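Local coordinates for protein five-membered-cyclitol-phosphate synthase (Streptomyces citricolor, PDB 6K96) that belongs to the myo-inositol-1-phosphate synthase family and binds nicotinamide-adenine-dinucleotide in a Rossmann-type domain, at residues F57-F61 / R119-A125; L63-K67 / A78-N82; F20-L25 / L85-P91. All blocks are in the same frame, centred on the assembly; numbering follows the deposited sequence.

Contact 1 (F57-F61 / R119-A125). With NAD (nicotinamide-adenine-dinucleotide), chain G.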
loop_
_atom_site.group_PDB
_atom_site.type_symbol
_atom_site.label_atom_id
_atom_site.label_comp_id
_atom_site.label_asym_id
_atom_site.label_seq_id
_atom_site.Cartn_x
_atom_site.Cartn_y
_atom_site.Cartn_z
ATOM N N PHE B 57 34.171 -23.704 1.378
ATOM C CA PHE B 57 34.907 -22.453 1.145
ATOM C C PHE B 57 36.373 -22.758 1.427
ATOM O O PHE B 57 36.665 -23.260 2.521
ATOM C CB PHE B 57 34.338 -21.367 2.049
ATOM C CG PHE B 57 32.945 -20.947 1.660
ATOM C CD1 PHE B 57 31.846 -21.699 2.046
ATOM C CD2 PHE B 57 32.741 -19.836 0.851
ATOM C CE1 PHE B 57 30.572 -21.353 1.637
ATOM C CE2 PHE B 57 31.460 -19.455 0.498
ATOM C CZ PHE B 57 30.380 -20.220 0.888
ATOM N N VAL B 58 37.276 -22.473 0.485
ATOM C CA VAL B 58 38.703 -22.905 0.599
ATOM C C VAL B 58 39.599 -21.664 0.591
ATOM O O VAL B 58 40.764 -21.725 1.066
ATOM C CB VAL B 58 39.052 -23.899 -0.519
ATOM C CG1 VAL B 58 38.293 -25.212 -0.311
ATOM C CG2 VAL B 58 38.785 -23.334 -1.921
ATOM N N ALA B 59 39.041 -20.546 0.131
ATOM C CA ALA B 59 39.825 -19.348 -0.230
ATOM C C ALA B 59 38.917 -18.125 -0.219
ATOM O O ALA B 59 37.767 -18.223 -0.673
ATOM C CB ALA B 59 40.479 -19.588 -1.575
ATOM N N ALA B 60 39.471 -17.014 0.228
ATOM C CA ALA B 60 38.752 -15.740 0.364
ATOM C C ALA B 60 39.753 -14.595 0.248
ATOM O O ALA B 60 40.834 -14.673 0.885
ATOM C CB ALA B 60 38.014 -15.700 1.681
ATOM N N PHE B 61 39.354 -13.571 -0.514
ATOM C CA PHE B 61 40.159 -12.379 -0.854
ATOM C C PHE B 61 39.322 -11.112 -0.627
ATOM O O PHE B 61 38.216 -10.995 -1.202
ATOM C CB PHE B 61 40.624 -12.541 -2.297
ATOM C CG PHE B 61 41.380 -13.820 -2.557
ATOM C CD1 PHE B 61 42.663 -14.005 -2.071
ATOM C CD2 PHE B 61 40.825 -14.826 -3.321
ATOM C CE1 PHE B 61 43.349 -15.186 -2.312
ATOM C CE2 PHE B 61 41.514 -16.003 -3.557
ATOM C CZ PHE B 61 42.769 -16.187 -3.052
ATOM N N ARG B 119 47.313 -19.287 -4.390
ATOM C CA ARG B 119 46.243 -19.670 -3.421
ATOM C C ARG B 119 45.177 -20.504 -4.148
ATOM O O ARG B 119 44.719 -21.502 -3.542
ATOM C CB ARG B 119 45.569 -18.481 -2.711
ATOM C CG ARG B 119 46.079 -18.122 -1.316
ATOM C CD ARG B 119 46.006 -19.161 -0.210
ATOM N NE ARG B 119 44.663 -19.454 0.264
ATOM C CZ ARG B 119 44.098 -18.930 1.362
ATOM N NH1 ARG B 119 44.758 -18.042 2.086
ATOM N NH2 ARG B 119 42.873 -19.282 1.730
ATOM N N LEU B 120 44.819 -20.163 -5.395
ATOM C CA LEU B 120 43.761 -20.907 -6.127
ATOM C C LEU B 120 44.256 -22.333 -6.426
ATOM O O LEU B 120 43.435 -23.315 -6.307
ATOM C CB LEU B 120 43.399 -20.184 -7.424
ATOM C CG LEU B 120 42.800 -18.785 -7.330
ATOM C CD1 LEU B 120 42.405 -18.321 -8.720
ATOM C CD2 LEU B 120 41.592 -18.693 -6.425
ATOM N N ARG B 121 45.540 -22.461 -6.793
ATOM C CA ARG B 121 46.172 -23.769 -7.126
ATOM C C ARG B 121 46.290 -24.618 -5.842
ATOM O O ARG B 121 45.972 -25.832 -5.901
ATOM C CB ARG B 121 47.494 -23.543 -7.870
ATOM C CG ARG B 121 48.183 -24.813 -8.363
ATOM C CD ARG B 121 48.988 -25.519 -7.269
ATOM N NE ARG B 121 50.234 -26.166 -7.699
ATOM C CZ ARG B 121 51.241 -26.522 -6.894
ATOM N NH1 ARG B 121 51.195 -26.287 -5.589
ATOM N NH2 ARG B 121 52.308 -27.111 -7.411
ATOM N N GLU B 122 46.699 -24.005 -4.728
ATOM C CA GLU B 122 47.049 -24.698 -3.457
ATOM C C GLU B 122 45.766 -25.179 -2.771
ATOM O O GLU B 122 45.758 -26.327 -2.271
ATOM C CB GLU B 122 47.868 -23.773 -2.540
ATOM C CG GLU B 122 47.758 -24.112 -1.050
ATOM C CD GLU B 122 48.024 -22.954 -0.087
ATOM O OE1 GLU B 122 47.182 -22.735 0.839
ATOM O OE2 GLU B 122 49.072 -22.267 -0.257
ATOM N N SER B 123 44.739 -24.320 -2.745
ATOM C CA SER B 123 43.409 -24.590 -2.139
ATOM C C SER B 123 42.610 -25.550 -3.005
ATOM O O SER B 123 41.528 -25.937 -2.571
ATOM C CB SER B 123 42.644 -23.321 -1.947
ATOM O OG SER B 123 43.532 -22.273 -1.586
ATOM N N LYS B 124 43.116 -25.897 -4.183
ATOM C CA LYS B 124 42.440 -26.839 -5.108
ATOM C C LYS B 124 41.019 -26.329 -5.374
ATOM O O LYS B 124 40.112 -27.157 -5.545
ATOM C CB LYS B 124 42.426 -28.270 -4.547
ATOM C CG LYS B 124 41.815 -29.304 -5.498
ATOM C CD LYS B 124 42.552 -30.648 -5.635
ATOM C CE LYS B 124 41.880 -31.601 -6.610
ATOM N NZ LYS B 124 40.800 -32.378 -5.957
ATOM N N ALA B 125 40.839 -25.012 -5.428
ATOM C CA ALA B 125 39.543 -24.387 -5.756
ATOM C C ALA B 125 39.093 -24.864 -7.144
ATOM O O ALA B 125 39.943 -25.242 -7.979
ATOM C CB ALA B 125 39.676 -22.886 -5.671
HETATM P PA NAD G . 29.298 -6.078 -0.683
HETATM O O1A NAD G . 29.552 -4.622 -0.763
HETATM O O2A NAD G . 28.550 -6.541 0.537
HETATM O O5B NAD G . 30.566 -6.985 -0.925
HETATM C C5B NAD G . 31.695 -6.301 -1.516
HETATM C C4B NAD G . 32.966 -6.849 -0.921
HETATM O O4B NAD G . 34.128 -6.655 -1.795
HETATM C C3B NAD G . 33.340 -6.181 0.405
HETATM O O3B NAD G . 33.757 -7.192 1.315
HETATM C C2B NAD G . 34.529 -5.313 0.000
HETATM O O2B NAD G . 35.167 -5.004 1.206
HETATM C C1B NAD G . 35.215 -6.294 -0.955
HETATM N N9A NAD G . 36.275 -5.785 -1.803
HETATM C C8A NAD G . 36.351 -4.488 -2.251
HETATM N N7A NAD G . 37.346 -4.289 -3.085
HETATM C C5A NAD G . 37.948 -5.535 -3.225
HETATM C C6A NAD G . 39.056 -5.958 -3.987
HETATM N N6A NAD G . 39.733 -5.141 -4.786
HETATM N N1A NAD G . 39.387 -7.277 -3.946
HETATM C C2A NAD G . 38.674 -8.074 -3.128
HETATM N N3A NAD G . 37.630 -7.776 -2.358
HETATM C C4A NAD G . 37.294 -6.475 -2.449
HETATM O O3 NAD G . 28.448 -6.474 -1.963
HETATM P PN NAD G . 27.325 -7.613 -2.134
HETATM O O1N NAD G . 27.912 -8.893 -1.679
HETATM O O2N NAD G . 26.101 -6.991 -1.535
HETATM O O5D NAD G . 27.197 -7.652 -3.741
HETATM C C5D NAD G . 28.412 -8.018 -4.516
HETATM C C4D NAD G . 28.209 -7.662 -5.959
HETATM O O4D NAD G . 27.133 -8.426 -6.551
HETATM C C3D NAD G . 27.857 -6.181 -6.165
HETATM O O3D NAD G . 28.502 -5.756 -7.346
HETATM C C2D NAD G . 26.365 -6.230 -6.486
HETATM O O2D NAD G . 25.864 -5.209 -7.328
HETATM C C1D NAD G . 26.279 -7.532 -7.280
HETATM N N1N NAD G . 24.856 -7.980 -7.359
HETATM C C2N NAD G . 24.078 -8.055 -6.155
HETATM C C3N NAD G . 22.712 -8.278 -6.189
HETATM C C7N NAD G . 21.969 -8.385 -4.869
HETATM O O7N NAD G . 22.597 -8.398 -3.818
HETATM N N7N NAD G . 20.641 -8.448 -4.900
HETATM C C4N NAD G . 22.111 -8.389 -7.442
HETATM C C5N NAD G . 22.894 -8.490 -8.585
HETATM C C6N NAD G . 24.245 -8.199 -8.536
#
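Val58, in strand 55-62, lies with its CA 5.7 Å from the CA of Ser123, in the turn beside helix 111-122. Lys124 makes that turn with a positive phi (55°): Ala125 N bonds Leu120 O at 3.2 Å and Lys124 N bonds Arg121 O weakly, a Schellman motif. Val58 directs its CB at this turn, and its CG2 touches both Ser123 CB and Ala125 CB. The pairing illustrates how a Rossmann-type fold lays helices against a parallel sheet; here the strand is bonded on one flank to strand 5-10 and on the other to Asp98. Arg119 reaches across to the strand backbone. Bends at chi2 and chi3 curl its chain so that NH2 meets Val58 O at 3.3 Å, the oxygen lying in the guanidinium plane and the donor on a lone pair in the carbonyl plane, while NH1 forms a salt bridge with Asp98. The root of this side chain is apolar: Arg119 CB meets the rim of the Phe61 ring at CZ, 3.6 Å away, and Leu120 CD2 sits at the same rim, 3.9 Å from Phe61 CE2. On the backbone, Phe61 O comes within 3.5 Å of N3A of the NAD adenine.

Contact 2 (L63-K67 / A78-N82). With NAD (nicotinamide-adenine-dinucleotide), chain G.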
loop_
_atom_site.group_PDB
_atom_site.type_symbol
_atom_site.label_atom_id
_atom_site.label_comp_id
_atom_site.label_asym_id
_atom_site.label_seq_id
_atom_site.Cartn_x
_atom_site.Cartn_y
_atom_site.Cartn_z
ATOM N N LEU B 63 39.906 -6.553 0.951
ATOM C CA LEU B 63 40.819 -5.396 1.224
ATOM C C LEU B 63 40.432 -4.721 2.534
ATOM O O LEU B 63 41.269 -3.958 3.034
ATOM C CB LEU B 63 40.795 -4.314 0.123
ATOM C CG LEU B 63 41.298 -4.666 -1.285
ATOM C CD1 LEU B 63 41.297 -3.433 -2.162
ATOM C CD2 LEU B 63 42.664 -5.316 -1.296
ATOM N N HIS B 64 39.209 -4.899 3.026
ATOM C CA HIS B 64 38.727 -4.227 4.267
ATOM C C HIS B 64 39.466 -4.785 5.490
ATOM O O HIS B 64 39.557 -6.007 5.706
ATOM C CB HIS B 64 37.211 -4.358 4.413
ATOM C CG HIS B 64 36.604 -3.376 5.354
ATOM N ND1 HIS B 64 36.780 -3.436 6.725
ATOM C CD2 HIS B 64 35.758 -2.347 5.124
ATOM C CE1 HIS B 64 36.133 -2.437 7.295
ATOM N NE2 HIS B 64 35.493 -1.753 6.333
ATOM N N PRO B 65 40.024 -3.879 6.324
ATOM C CA PRO B 65 40.761 -4.263 7.542
ATOM C C PRO B 65 40.059 -5.203 8.557
ATOM O O PRO B 65 40.759 -5.966 9.235
ATOM C CB PRO B 65 41.029 -2.906 8.235
ATOM C CG PRO B 65 40.937 -1.872 7.132
ATOM C CD PRO B 65 39.967 -2.426 6.113
ATOM N N ASN B 66 38.730 -5.138 8.680
ATOM C CA ASN B 66 37.900 -6.066 9.510
ATOM C C ASN B 66 37.866 -7.494 8.928
ATOM O O ASN B 66 37.602 -8.460 9.708
ATOM C CB ASN B 66 36.471 -5.555 9.621
ATOM C CG ASN B 66 36.399 -4.242 10.357
ATOM O OD1 ASN B 66 37.379 -3.822 10.979
ATOM N ND2 ASN B 66 35.245 -3.600 10.281
ATOM N N LYS B 67 38.166 -7.633 7.625
ATOM C CA LYS B 67 38.047 -8.918 6.890
ATOM C C LYS B 67 39.416 -9.553 6.618
ATOM O O LYS B 67 39.460 -10.790 6.617
ATOM C CB LYS B 67 37.224 -8.706 5.617
ATOM C CG LYS B 67 35.881 -8.023 5.859
ATOM C CD LYS B 67 34.779 -8.414 4.873
ATOM C CE LYS B 67 33.542 -7.543 4.956
ATOM N NZ LYS B 67 32.854 -7.455 3.657
ATOM N N ALA B 78 31.455 -9.969 9.652
ATOM C CA ALA B 78 32.196 -8.776 10.103
ATOM C C ALA B 78 31.675 -7.534 9.386
ATOM O O ALA B 78 31.432 -7.563 8.153
ATOM C CB ALA B 78 33.677 -8.963 9.881
ATOM N N GLU B 79 31.550 -6.471 10.168
ATOM C CA GLU B 79 31.244 -5.100 9.706
ATOM C C GLU B 79 32.007 -4.789 8.417
ATOM O O GLU B 79 33.154 -5.191 8.302
ATOM C CB GLU B 79 31.676 -4.134 10.799
ATOM C CG GLU B 79 30.986 -2.804 10.693
ATOM C CD GLU B 79 29.625 -2.829 11.360
ATOM O OE1 GLU B 79 29.460 -3.637 12.323
ATOM O OE2 GLU B 79 28.744 -2.047 10.918
ATOM N N PRO B 80 31.424 -4.086 7.418
ATOM C CA PRO B 80 30.034 -3.614 7.470
ATOM C C PRO B 80 28.987 -4.539 6.818
ATOM O O PRO B 80 27.999 -4.009 6.323
ATOM C CB PRO B 80 30.151 -2.271 6.718
ATOM C CG PRO B 80 31.206 -2.529 5.649
ATOM C CD PRO B 80 32.108 -3.623 6.203
ATOM N N ASN B 81 29.240 -5.860 6.794
ATOM C CA ASN B 81 28.266 -6.926 6.390
ATOM C C ASN B 81 27.088 -6.910 7.373
ATOM O O ASN B 81 27.332 -6.882 8.598
ATOM C CB ASN B 81 28.831 -8.350 6.348
ATOM C CG ASN B 81 29.805 -8.581 5.208
ATOM O OD1 ASN B 81 30.136 -7.635 4.488
ATOM N ND2 ASN B 81 30.311 -9.806 5.073
ATOM N N ASN B 82 25.869 -6.847 6.846
ATOM C CA ASN B 82 24.648 -6.637 7.654
ATOM C C ASN B 82 23.536 -7.512 7.062
ATOM O O ASN B 82 22.397 -7.185 7.245
ATOM C CB ASN B 82 24.342 -5.143 7.764
ATOM C CG ASN B 82 24.018 -4.526 6.427
ATOM O OD1 ASN B 82 23.773 -5.268 5.465
ATOM N ND2 ASN B 82 23.956 -3.189 6.387
HETATM P PA NAD G . 29.298 -6.078 -0.683
HETATM O O1A NAD G . 29.552 -4.622 -0.763
HETATM O O2A NAD G . 28.550 -6.541 0.537
HETATM O O5B NAD G . 30.566 -6.985 -0.925
HETATM C C5B NAD G . 31.695 -6.301 -1.516
HETATM C C4B NAD G . 32.966 -6.849 -0.921
HETATM O O4B NAD G . 34.128 -6.655 -1.795
HETATM C C3B NAD G . 33.340 -6.181 0.405
HETATM O O3B NAD G . 33.757 -7.192 1.315
HETATM C C2B NAD G . 34.529 -5.313 0.000
HETATM O O2B NAD G . 35.167 -5.004 1.206
HETATM C C1B NAD G . 35.215 -6.294 -0.955
HETATM N N9A NAD G . 36.275 -5.785 -1.803
HETATM C C8A NAD G . 36.351 -4.488 -2.251
HETATM N N7A NAD G . 37.346 -4.289 -3.085
HETATM C C5A NAD G . 37.948 -5.535 -3.225
HETATM C C6A NAD G . 39.056 -5.958 -3.987
HETATM N N6A NAD G . 39.733 -5.141 -4.786
HETATM N N1A NAD G . 39.387 -7.277 -3.946
HETATM C C2A NAD G . 38.674 -8.074 -3.128
HETATM N N3A NAD G . 37.630 -7.776 -2.358
HETATM C C4A NAD G . 37.294 -6.475 -2.449
HETATM O O3 NAD G . 28.448 -6.474 -1.963
HETATM P PN NAD G . 27.325 -7.613 -2.134
HETATM O O1N NAD G . 27.912 -8.893 -1.679
HETATM O O2N NAD G . 26.101 -6.991 -1.535
HETATM O O5D NAD G . 27.197 -7.652 -3.741
HETATM C C5D NAD G . 28.412 -8.018 -4.516
HETATM C C4D NAD G . 28.209 -7.662 -5.959
HETATM O O4D NAD G . 27.133 -8.426 -6.551
HETATM C C3D NAD G . 27.857 -6.181 -6.165
HETATM O O3D NAD G . 28.502 -5.756 -7.346
HETATM C C2D NAD G . 26.365 -6.230 -6.486
HETATM O O2D NAD G . 25.864 -5.209 -7.328
HETATM C C1D NAD G . 26.279 -7.532 -7.280
HETATM N N1N NAD G . 24.856 -7.980 -7.359
HETATM C C2N NAD G . 24.078 -8.055 -6.155
HETATM C C3N NAD G . 22.712 -8.278 -6.189
HETATM C C7N NAD G . 21.969 -8.385 -4.869
HETATM O O7N NAD G . 22.597 -8.398 -3.818
HETATM N N7N NAD G . 20.641 -8.448 -4.900
HETATM C C4N NAD G . 22.111 -8.389 -7.442
HETATM C C5N NAD G . 22.894 -8.490 -8.585
HETATM C C6N NAD G . 24.245 -8.199 -8.536
#
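Pro80 and Glu79 share one face of the His64 imidazole. Pro80 CD stands 4.2 Å from the ring centroid and 24° off the normal, a CH-pi contact displaced toward NE2 and CD2, and the backbone oxygen of Glu79 lies above the same face near the rim. At the ring edge, Asn66 N donates to ND1 of His64 at 3.2 Å, with the nitrogen close to the ring plane, which fixes how the imidazole is rotated. The cis peptide before Pro80 joins the two residues that share this face.

The Asn66 amide is a second flat group. Its ND2 donates to Glu79 O at 3.3 Å, nearly straight at 166°. The acceptor lies in the amide plane, yet the donor stands well above the carbonyl plane of Glu79 and does not approach along a lone pair. Ala78 CB packs near the backbone O of Asn66.

Lys67 spans the gap with a chain extended beyond CG, which carries NZ past Ala78 and Glu79 to the Asn81 amide. NZ bonds Asn81 OD1 at 2.8 Å, approaching at a tilt to the carbonyl plane, and also bonds O3B of the NAD ribose at a modelled 2.5 Å, shorter than expected and doubtful in its exact value; Val12 O is a third acceptor. Asn81 is a second-shell residue, its ND2 held by Val76 O and Val12 O, and so probably helps to position the lysine on the ribose. Leu63 CD1 meets the adenine amino group, 3.5 Å from N6A. Asp62, just before the loop, also bonds the dinucleotide and receives His64 N. The arrangement is that of a Rossmann-type site, in which the loop after the second strand of the sheet cradles the adenosine half of NAD.

Contact 3 (F20-L25 / L85-P91)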
loop_
_atom_site.group_PDB
_atom_site.type_symbol
_atom_site.label_atom_id
_atom_site.label_comp_id
_atom_site.label_asym_id
_atom_site.label_seq_id
_atom_site.Cartn_x
_atom_site.Cartn_y
_atom_site.Cartn_z
ATOM N N PHE B 20 26.985 -18.574 2.611
ATOM C CA PHE B 20 27.665 -19.399 3.637
ATOM C C PHE B 20 26.650 -19.790 4.699
ATOM O O PHE B 20 26.460 -20.983 4.901
ATOM C CB PHE B 20 28.805 -18.641 4.306
ATOM C CG PHE B 20 29.542 -19.447 5.336
ATOM C CD1 PHE B 20 30.060 -20.699 5.013
ATOM C CD2 PHE B 20 29.708 -18.959 6.620
ATOM C CE1 PHE B 20 30.778 -21.435 5.943
ATOM C CE2 PHE B 20 30.441 -19.686 7.545
ATOM C CZ PHE B 20 30.984 -20.914 7.200
ATOM N N GLN B 21 26.015 -18.819 5.349
ATOM C CA GLN B 21 24.933 -19.080 6.326
ATOM C C GLN B 21 23.807 -19.850 5.635
ATOM O O GLN B 21 23.252 -20.748 6.261
ATOM C CB GLN B 21 24.363 -17.786 6.879
ATOM C CG GLN B 21 25.364 -17.025 7.702
ATOM C CD GLN B 21 24.674 -16.025 8.591
ATOM O OE1 GLN B 21 24.084 -16.415 9.602
ATOM N NE2 GLN B 21 24.758 -14.748 8.215
ATOM N N GLY B 22 23.440 -19.493 4.411
ATOM C CA GLY B 22 22.353 -20.212 3.729
ATOM C C GLY B 22 22.659 -21.690 3.666
ATOM O O GLY B 22 21.892 -22.448 4.184
ATOM N N ALA B 23 23.799 -22.060 3.106
ATOM C CA ALA B 23 24.243 -23.458 2.931
ATOM C C ALA B 23 24.168 -24.220 4.254
ATOM O O ALA B 23 23.803 -25.389 4.180
ATOM C CB ALA B 23 25.634 -23.524 2.373
ATOM N N GLU B 24 24.495 -23.609 5.398
ATOM C CA GLU B 24 24.444 -24.296 6.727
ATOM C C GLU B 24 23.018 -24.308 7.288
ATOM O O GLU B 24 22.775 -25.166 8.162
ATOM C CB GLU B 24 25.343 -23.669 7.797
ATOM C CG GLU B 24 26.656 -24.432 8.020
ATOM C CD GLU B 24 26.619 -25.703 8.884
ATOM O OE1 GLU B 24 26.131 -25.660 10.019
ATOM O OE2 GLU B 24 27.095 -26.744 8.416
ATOM N N LEU B 25 22.152 -23.379 6.882
ATOM C CA LEU B 25 20.719 -23.458 7.238
ATOM C C LEU B 25 20.137 -24.682 6.538
ATOM O O LEU B 25 19.523 -25.458 7.242
ATOM C CB LEU B 25 19.937 -22.192 6.876
ATOM C CG LEU B 25 18.506 -22.124 7.435
ATOM C CD1 LEU B 25 18.216 -20.789 8.083
ATOM C CD2 LEU B 25 17.433 -22.389 6.386
ATOM N N LEU B 85 22.154 -12.626 10.902
ATOM C CA LEU B 85 22.472 -13.917 11.570
ATOM C C LEU B 85 21.249 -14.823 11.462
ATOM O O LEU B 85 20.170 -14.380 11.875
ATOM C CB LEU B 85 22.817 -13.685 13.043
ATOM C CG LEU B 85 24.299 -13.420 13.306
ATOM C CD1 LEU B 85 24.638 -11.969 12.957
ATOM C CD2 LEU B 85 24.653 -13.765 14.761
ATOM N N LEU B 86 21.423 -16.021 10.908
ATOM C CA LEU B 86 20.294 -16.929 10.637
ATOM C C LEU B 86 20.097 -17.887 11.814
ATOM O O LEU B 86 19.085 -18.618 11.790
ATOM C CB LEU B 86 20.540 -17.697 9.335
ATOM C CG LEU B 86 20.366 -16.928 8.029
ATOM C CD1 LEU B 86 20.292 -17.931 6.885
ATOM C CD2 LEU B 86 19.140 -16.033 8.015
ATOM N N GLY B 87 20.975 -17.881 12.819
ATOM C CA GLY B 87 20.751 -18.737 14.005
ATOM C C GLY B 87 21.013 -20.192 13.663
ATOM O O GLY B 87 20.143 -21.065 13.896
ATOM N N VAL B 88 22.186 -20.420 13.081
ATOM C CA VAL B 88 22.708 -21.763 12.738
ATOM C C VAL B 88 24.133 -21.814 13.276
ATOM O O VAL B 88 24.804 -20.783 13.290
ATOM C CB VAL B 88 22.663 -22.023 11.224
ATOM C CG1 VAL B 88 23.007 -23.469 10.904
ATOM C CG2 VAL B 88 21.312 -21.666 10.626
ATOM N N GLU B 89 24.568 -22.967 13.762
ATOM C CA GLU B 89 25.981 -23.114 14.171
ATOM C C GLU B 89 26.791 -23.123 12.883
ATOM O O GLU B 89 26.907 -24.190 12.264
ATOM C CB GLU B 89 26.214 -24.392 14.972
ATOM C CG GLU B 89 25.754 -25.644 14.251
ATOM C CD GLU B 89 25.369 -26.795 15.163
ATOM O OE1 GLU B 89 26.199 -27.173 16.028
ATOM O OE2 GLU B 89 24.232 -27.307 15.017
ATOM N N LEU B 90 27.246 -21.949 12.459
ATOM C CA LEU B 90 28.135 -21.827 11.279
ATOM C C LEU B 90 29.446 -22.536 11.611
ATOM O O LEU B 90 30.041 -22.228 12.635
ATOM C CB LEU B 90 28.373 -20.340 11.020
ATOM C CG LEU B 90 27.169 -19.583 10.484
ATOM C CD1 LEU B 90 27.430 -18.085 10.547
ATOM C CD2 LEU B 90 26.883 -20.022 9.058
ATOM N N PRO B 91 29.943 -23.531 10.773
ATOM C CA PRO B 91 31.164 -24.307 10.958
ATOM C C PRO B 91 32.406 -23.445 10.687
ATOM O O PRO B 91 32.280 -22.444 10.014
ATOM C CB PRO B 91 31.048 -25.420 9.898
ATOM C CG PRO B 91 30.210 -24.808 8.802
ATOM C CD PRO B 91 29.281 -23.857 9.517
#
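Leu90 packs its two methyls against helix 14-31, and here the contact is tight. CD2 of Leu90 lies 3.5 Å from Gln21 CA and also touches CD2 of the Phe20 ring obliquely at 3.9 Å. Gln21 runs extended beyond CG over these methyls, and its OE1 accepts Leu86 N at 3.0 Å, the N-H 158° straight but tilted from the amide plane; its NE2 turns to Pro84 O and Ser17 OG, so both ends of this buried amide are satisfied. Val88 presses CG1 to 3.2 Å from Glu24 O, a position reached with CG1 opposite the backbone N (chi1 -172°), while CG2 leans on Leu25. Glu24 CB also packs on Val88 CG1, and its carboxylate pairs through OE2 with Arg27 of the same helix. Leu25 and Leu86 meet CD1 to CD1, 3.7 Å apart, crossing at about a right angle.

The looser side belongs to Leu85, Gly87 and Glu89, all exposed, where the loop swings away from the helix. Elsewhere the Phe20 ring presents its edge to Pro91 O and meets Phe72 of helix 72-75 edge-to-face, while Ala278 of the second subunit packs on Leu25 and Leu86, so helix and loop both contribute to the subunit interface.

Overall arrangement
Along the chain the segments run 20-25, 57-61, 63-67, 78-82, 85-91, 119-125. Contacts 1 and 3 therefore interlock, whereas contact 2 falls within the span of each. Their centres form a nearly even triangle: about 20 Å from contact 1 to contact 2, about 21 Å from contact 1 to contact 3 and about 18 Å from contact 2 to contact 3. Contacts 1 and 3 touch through Phe57 and Phe20, rings set edge-to-face, which link strand 55-62 to helix 14-31. Segment 57-61 runs almost straight into 63-67, so the strand packed in contact 1 delivers the NAD-binding loop of contact 2. The chain from contact 2 then continues into the loop that contact 3 lays across helix 14-31.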